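Long-range contacts in chitosanase (Bacillus subtilis subsp. subtilis str. 168, PDB 7C6D), which hydrolyses internal beta-1,4 linkages between glucosamine residues of partly acetylated chitosan, as an endo-acting glycoside hydrolase of family 46: residues R37-G42 and G92-W97; I25-V30 and C41-F46. The protein carries 1 engineered substitution. All coordinates share one frame; numbering follows the deposited sequence. Where two conformers were deposited one is given.

Contact 1 of 2, residues R37-G42 and G92-W97; sequences RGYTCG and GFASAW. With GCS (2-amino-2-deoxy-beta-D-glucopyranose), chain B; GCS (2-amino-2-deoxy-beta-D-glucopyranose), chain C.
Cys-41 meets the indole of Trp-97 and the ring of Phe-93 from two different directions. Its CB stands over the six-membered ring of Trp-97, a CH-pi contact with CB 3.6 Å from that ring's centroid. SG lies above the same face, almost on the ring normal (6° off it). The same sulfur touches Phe-93 at its rim, with SG 4.0 Å from CE2. Both aromatic residues send CG anti to their backbone N (chi1 -177° for Trp-97), which carries the two rings from successive turns of helix 93-99 to the cysteine.

Tyr-39, Phe-93 and Ala-94 add apolar packing. The rings of Tyr-39 and Phe-93 are nearly parallel, with planes at 25°, yet slid apart so that they barely overlap; their nearest atoms are the two CD2 carbons, 3.7 Å apart. CB of Ala-94 sits over one face of the tyrosine, 4.0 Å from its CZ.

The indole N-H is satisfied separately. Gly-42 brings its backbone N obliquely to the ring, but NE1 of Trp-97 donates to Tyr-27 O.

The contacts with the glycan come from Arg-37, just before the strand, and Thr-40 on it. Arg-37 NE and NH2 both donate to O6 of the chain B glucosamine, at 2.9 Å from NE, with O6 in the guanidinium plane. O3 of the chain C glucosamine lies over the centre of one guanidinium face, 3.2 Å from CZ. NH1 of Arg-37 forms a salt bridge with Asp-35, the probable nucleophile, and CG2 of Thr-40 touches the chain C sugar. Thus the central strand of a three-stranded antiparallel sheet packs Tyr-39 and Cys-41 on helix 93-99, while Thr-40, with Arg-37, faces the chitosan-binding cleft.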
# COMPACT_ATOMS: atom_id res chain seq x y z
N ARG A 37 -3.55 -13.91 3.24
CA ARG A 37 -2.63 -13.06 4.00
C ARG A 37 -2.90 -13.06 5.50
O ARG A 37 -2.24 -12.31 6.23
CB ARG A 37 -2.59 -11.65 3.44
CG ARG A 37 -2.11 -11.61 2.01
CD ARG A 37 -1.80 -10.18 1.56
NE ARG A 37 -1.34 -10.14 0.17
CZ ARG A 37 -2.14 -10.14 -0.89
NH1 ARG A 37 -3.46 -10.15 -0.74
NH2 ARG A 37 -1.61 -10.11 -2.12
N GLY A 38 -3.84 -13.88 5.97
CA GLY A 38 -4.16 -13.87 7.40
C GLY A 38 -4.93 -12.61 7.74
O GLY A 38 -5.93 -12.28 7.10
N TYR A 39 -4.48 -11.90 8.78
CA TYR A 39 -5.06 -10.61 9.15
C TYR A 39 -4.35 -9.50 8.39
O TYR A 39 -3.11 -9.47 8.35
CB TYR A 39 -4.88 -10.33 10.64
CG TYR A 39 -5.86 -10.98 11.56
CD1 TYR A 39 -7.24 -10.90 11.35
CD2 TYR A 39 -5.42 -11.67 12.69
CE1 TYR A 39 -8.13 -11.49 12.23
CE2 TYR A 39 -6.30 -12.26 13.57
CZ TYR A 39 -7.65 -12.16 13.35
OH TYR A 39 -8.52 -12.76 14.24
N THR A 40 -5.13 -8.59 7.82
CA THR A 40 -4.63 -7.37 7.20
C THR A 40 -4.92 -6.20 8.14
O THR A 40 -6.05 -6.06 8.62
CB THR A 40 -5.34 -7.19 5.84
OG1 THR A 40 -5.00 -8.29 5.00
CG2 THR A 40 -4.91 -5.91 5.15
N CYS A 41 -3.89 -5.39 8.41
CA CYS A 41 -3.91 -4.55 9.61
C CYS A 41 -3.36 -3.15 9.36
O CYS A 41 -2.34 -2.97 8.68
CB CYS A 41 -3.03 -5.16 10.71
SG CYS A 41 -3.31 -6.90 11.02
N GLY A 42 -4.01 -2.16 9.99
CA GLY A 42 -3.38 -0.86 10.13
C GLY A 42 -3.26 -0.07 8.83
O GLY A 42 -3.92 -0.36 7.83
N GLY A 92 -7.52 -12.75 20.33
CA GLY A 92 -7.34 -11.47 20.97
C GLY A 92 -6.46 -10.49 20.22
O GLY A 92 -6.44 -9.31 20.59
N PHE A 93 -5.76 -10.92 19.18
CA PHE A 93 -4.84 -10.04 18.46
C PHE A 93 -5.58 -8.91 17.75
O PHE A 93 -5.18 -7.74 17.83
CB PHE A 93 -4.03 -10.86 17.46
CG PHE A 93 -3.17 -10.05 16.53
CD1 PHE A 93 -1.91 -9.60 16.94
CD2 PHE A 93 -3.59 -9.76 15.25
CE1 PHE A 93 -1.11 -8.88 16.08
CE2 PHE A 93 -2.80 -9.03 14.40
CZ PHE A 93 -1.56 -8.59 14.80
N ALA A 94 -6.66 -9.24 17.03
CA ALA A 94 -7.37 -8.21 16.29
C ALA A 94 -7.93 -7.15 17.23
O ALA A 94 -7.82 -5.95 16.95
CB ALA A 94 -8.49 -8.83 15.45
N SER A 95 -8.52 -7.57 18.34
CA SER A 95 -9.06 -6.61 19.30
C SER A 95 -7.95 -5.79 19.94
O SER A 95 -8.12 -4.58 20.16
CB SER A 95 -9.88 -7.34 20.37
OG SER A 95 -10.51 -6.41 21.23
N ALA A 96 -6.82 -6.42 20.25
CA ALA A 96 -5.71 -5.69 20.85
C ALA A 96 -5.14 -4.65 19.88
O ALA A 96 -4.88 -3.51 20.26
CB ALA A 96 -4.62 -6.67 21.30
N TRP A 97 -4.95 -5.05 18.62
CA TRP A 97 -4.47 -4.10 17.63
C TRP A 97 -5.44 -2.92 17.50
O TRP A 97 -5.03 -1.76 17.56
CB TRP A 97 -4.29 -4.82 16.29
CG TRP A 97 -3.74 -3.96 15.19
CD1 TRP A 97 -4.33 -2.85 14.62
CD2 TRP A 97 -2.48 -4.13 14.51
NE1 TRP A 97 -3.50 -2.32 13.65
CE2 TRP A 97 -2.36 -3.09 13.56
CE3 TRP A 97 -1.44 -5.05 14.63
CZ2 TRP A 97 -1.25 -2.96 12.74
CZ3 TRP A 97 -0.34 -4.92 13.81
CH2 TRP A 97 -0.25 -3.88 12.88
C1 GCS B . 0.33 -6.25 1.15
C2 GCS B . 1.29 -6.57 2.28
C3 GCS B . 2.71 -6.69 1.74
C4 GCS B . 2.77 -7.73 0.60
C5 GCS B . 1.69 -7.37 -0.43
C6 GCS B . 1.58 -8.36 -1.58
N2 GCS B . 1.23 -5.54 3.31
O3 GCS B . 3.59 -7.06 2.81
O4 GCS B . 3.96 -7.83 -0.09
O5 GCS B . 0.41 -7.31 0.20
O6 GCS B . 1.20 -9.65 -1.09
C1 GCS C . -4.94 -5.23 1.01
C2 GCS C . -4.22 -5.77 -0.22
C3 GCS C . -2.91 -6.44 0.17
C4 GCS C . -1.94 -5.50 0.89
C5 GCS C . -2.69 -4.50 1.78
C6 GCS C . -2.66 -3.08 1.20
N2 GCS C . -5.08 -6.73 -0.90
O3 GCS C . -2.30 -6.94 -1.03
O4 GCS C . -0.99 -6.13 1.67
O5 GCS C . -4.04 -4.90 2.08
O6 GCS C . -3.40 -2.18 2.04

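Contact 2 of 2, residues I25-V30 and C41-F46. With GCS (2-amino-2-deoxy-beta-D-glucopyranose), chain C; GCS (2-amino-2-deoxy-beta-D-glucopyranose), chain D; GCS (2-amino-2-deoxy-beta-D-glucopyranose), chain B.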
# COMPACT_ATOMS: atom_id res chain seq x y z
N ILE A 25 -6.78 7.88 7.89
CA ILE A 25 -5.96 6.67 7.93
C ILE A 25 -6.36 5.81 9.12
O ILE A 25 -6.43 6.29 10.26
CB ILE A 25 -4.47 7.05 7.98
CG1 ILE A 25 -4.06 7.82 6.72
CG2 ILE A 25 -3.62 5.82 8.16
CD1 ILE A 25 -2.69 8.47 6.83
N GLN A 26 -6.60 4.52 8.87
CA GLN A 26 -7.15 3.61 9.88
C GLN A 26 -6.03 2.79 10.51
O GLN A 26 -5.74 1.66 10.12
CB GLN A 26 -8.19 2.70 9.25
CG GLN A 26 -9.39 3.45 8.71
CD GLN A 26 -10.18 4.11 9.83
OE1 GLN A 26 -10.69 3.43 10.72
NE2 GLN A 26 -10.27 5.43 9.80
N TYR A 27 -5.40 3.37 11.54
CA TYR A 27 -4.34 2.65 12.23
C TYR A 27 -4.86 1.43 12.97
O TYR A 27 -4.10 0.48 13.19
CB TYR A 27 -3.60 3.57 13.19
CG TYR A 27 -2.68 4.57 12.52
CD1 TYR A 27 -3.19 5.75 11.99
CD2 TYR A 27 -1.31 4.34 12.44
CE1 TYR A 27 -2.35 6.67 11.39
CE2 TYR A 27 -0.47 5.25 11.84
CZ TYR A 27 -0.99 6.41 11.32
OH TYR A 27 -0.15 7.33 10.74
N GLY A 28 -6.13 1.42 13.36
CA GLY A 28 -6.69 0.32 14.11
C GLY A 28 -7.36 -0.76 13.30
O GLY A 28 -7.86 -1.74 13.88
N TYR A 29 -7.37 -0.63 11.97
CA TYR A 29 -8.04 -1.59 11.10
C TYR A 29 -7.42 -2.98 11.24
O TYR A 29 -6.20 -3.13 11.24
CB TYR A 29 -7.84 -1.13 9.67
CG TYR A 29 -8.33 -2.08 8.62
CD1 TYR A 29 -9.68 -2.42 8.53
CD2 TYR A 29 -7.46 -2.61 7.66
CE1 TYR A 29 -10.14 -3.29 7.55
CE2 TYR A 29 -7.92 -3.46 6.67
CZ TYR A 29 -9.25 -3.79 6.61
OH TYR A 29 -9.69 -4.63 5.61
N VAL A 30 -8.27 -4.00 11.36
CA VAL A 30 -7.84 -5.39 11.27
C VAL A 30 -8.97 -6.18 10.63
O VAL A 30 -10.12 -6.11 11.09
CB VAL A 30 -7.50 -6.05 12.62
CG1 VAL A 30 -7.06 -7.50 12.40
CG2 VAL A 30 -6.46 -5.29 13.40
N CYS A 41 -3.89 -5.39 8.41
CA CYS A 41 -3.91 -4.55 9.61
C CYS A 41 -3.36 -3.15 9.36
O CYS A 41 -2.34 -2.97 8.68
CB CYS A 41 -3.03 -5.16 10.71
SG CYS A 41 -3.31 -6.90 11.02
N GLY A 42 -4.01 -2.16 9.99
CA GLY A 42 -3.38 -0.86 10.13
C GLY A 42 -3.26 -0.07 8.83
O GLY A 42 -3.92 -0.36 7.83
N ARG A 43 -2.39 0.95 8.88
CA ARG A 43 -2.40 1.97 7.82
C ARG A 43 -1.97 1.41 6.47
O ARG A 43 -2.44 1.90 5.43
CB ARG A 43 -1.51 3.16 8.19
CG ARG A 43 -0.04 2.81 8.46
CD ARG A 43 0.84 4.07 8.44
NE ARG A 43 0.85 4.66 7.11
CZ ARG A 43 1.23 5.91 6.84
NH1 ARG A 43 1.67 6.69 7.82
NH2 ARG A 43 1.18 6.36 5.59
N ALA A 44 -1.07 0.44 6.46
CA ALA A 44 -0.55 -0.14 5.22
C ALA A 44 -1.24 -1.44 4.85
O ALA A 44 -0.93 -2.00 3.80
CB ALA A 44 0.96 -0.38 5.34
N GLY A 45 -2.16 -1.93 5.67
CA GLY A 45 -2.58 -3.30 5.47
C GLY A 45 -1.41 -4.23 5.68
O GLY A 45 -1.18 -5.13 4.86
N PHE A 46 -0.64 -4.02 6.75
CA PHE A 46 0.38 -4.98 7.14
C PHE A 46 -0.30 -6.31 7.43
O PHE A 46 -1.36 -6.34 8.06
CB PHE A 46 1.06 -4.52 8.44
CG PHE A 46 1.50 -3.07 8.46
CD1 PHE A 46 2.70 -2.69 7.87
CD2 PHE A 46 0.76 -2.11 9.15
CE1 PHE A 46 3.14 -1.36 7.93
CE2 PHE A 46 1.19 -0.79 9.22
CZ PHE A 46 2.39 -0.41 8.61
C1 GCS C . -4.94 -5.23 1.01
C2 GCS C . -4.22 -5.77 -0.22
C3 GCS C . -2.91 -6.44 0.17
C4 GCS C . -1.94 -5.50 0.89
C5 GCS C . -2.69 -4.50 1.78
C6 GCS C . -2.66 -3.08 1.20
N2 GCS C . -5.08 -6.73 -0.90
O3 GCS C . -2.30 -6.94 -1.03
O4 GCS C . -0.99 -6.13 1.67
O5 GCS C . -4.04 -4.90 2.08
O6 GCS C . -3.40 -2.18 2.04
C1 GCS D . -9.78 -3.10 0.57
C2 GCS D . -9.32 -3.91 1.78
C3 GCS D . -7.81 -3.73 1.91
C4 GCS D . -7.12 -4.25 0.65
C5 GCS D . -7.70 -3.50 -0.55
C6 GCS D . -7.14 -3.96 -1.89
N2 GCS D . -9.99 -3.48 3.00
O3 GCS D . -7.35 -4.40 3.08
O4 GCS D . -5.75 -4.08 0.66
O5 GCS D . -9.13 -3.63 -0.58
O6 GCS D . -7.48 -5.32 -2.16
C1 GCS B . 0.33 -6.25 1.15
C2 GCS B . 1.29 -6.57 2.28
C3 GCS B . 2.71 -6.69 1.74
C4 GCS B . 2.77 -7.73 0.60
C5 GCS B . 1.69 -7.37 -0.43
C6 GCS B . 1.58 -8.36 -1.58
N2 GCS B . 1.23 -5.54 3.31
O3 GCS B . 3.59 -7.06 2.81
O4 GCS B . 3.96 -7.83 -0.09
O5 GCS B . 0.41 -7.31 0.20
O6 GCS B . 1.20 -9.65 -1.09
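At the end of the three-stranded antiparallel sheet, the loop before strand 30-32 meets the turn after strand 39-41 at Tyr-29 and Gly-42. Gly-42 N donates to Tyr-29 O at 2.7 Å, with an N-H...O angle of 158°, and Cys-41 CA adds a CA-H...O contact to the same oxygen. Alongside, Val-30 and Cys-41 form an antiparallel non-hydrogen-bonded pair, CG1 of the valine 4.0 Å from SG of the cysteine.

Residues 41-46 make a beta-hairpin turn: Cys-41 and Phe-46 pair through two weak backbone bonds around the type I turn Gly-42 to Gly-45. A second type I turn spans Gln-26 to Tyr-29. Gly-45 O accepts from N2 of the chain B glucosamine, and Ala-44 O accepts from O6 of the chain C sugar. N2 of the chain D glucosamine donates to Tyr-29 OH at 2.9 Å, and that hydroxyl also bonds Glu-31.

Away from the glycan, Arg-43 runs beside Ile-25 and Tyr-27. Its CB is 3.4 Å from Ile-25 CG2, and its CD lies 3.8 Å from CE2 of Tyr-27. The arginine chain bends at chi3 (-65°); guanidinium and tyrosine planes stand 81° apart. Arg-43 forms salt bridges through NH1 with Asp-111, which also bonds Tyr-27 OH, and through NH2 with Glu-12.

How the contacts relate
The centres of contacts 1 and 2 lie about 9 Å apart, and Cys-41 and Gly-42 belong to both. In chain order, 25-30 precedes 37-42, 41-46 overlaps the end of 37-42, and 92-97 comes much later. Contact 2 closes one end of the antiparallel sheet 30-32, 39-41, 46-47 through loop and turn; contact 1 sets the sheet's central strand against helix 93-99. They interlock where Trp-97 CD1 packs on Val-30 CG2 at 3.5 Å. The chain B and chain C sugars are met from 37-42 and 41-46, while helix 93-99 packs on the strand from the other side, so the same short strand and turn serve both the helix packing and the chitosan-binding surface.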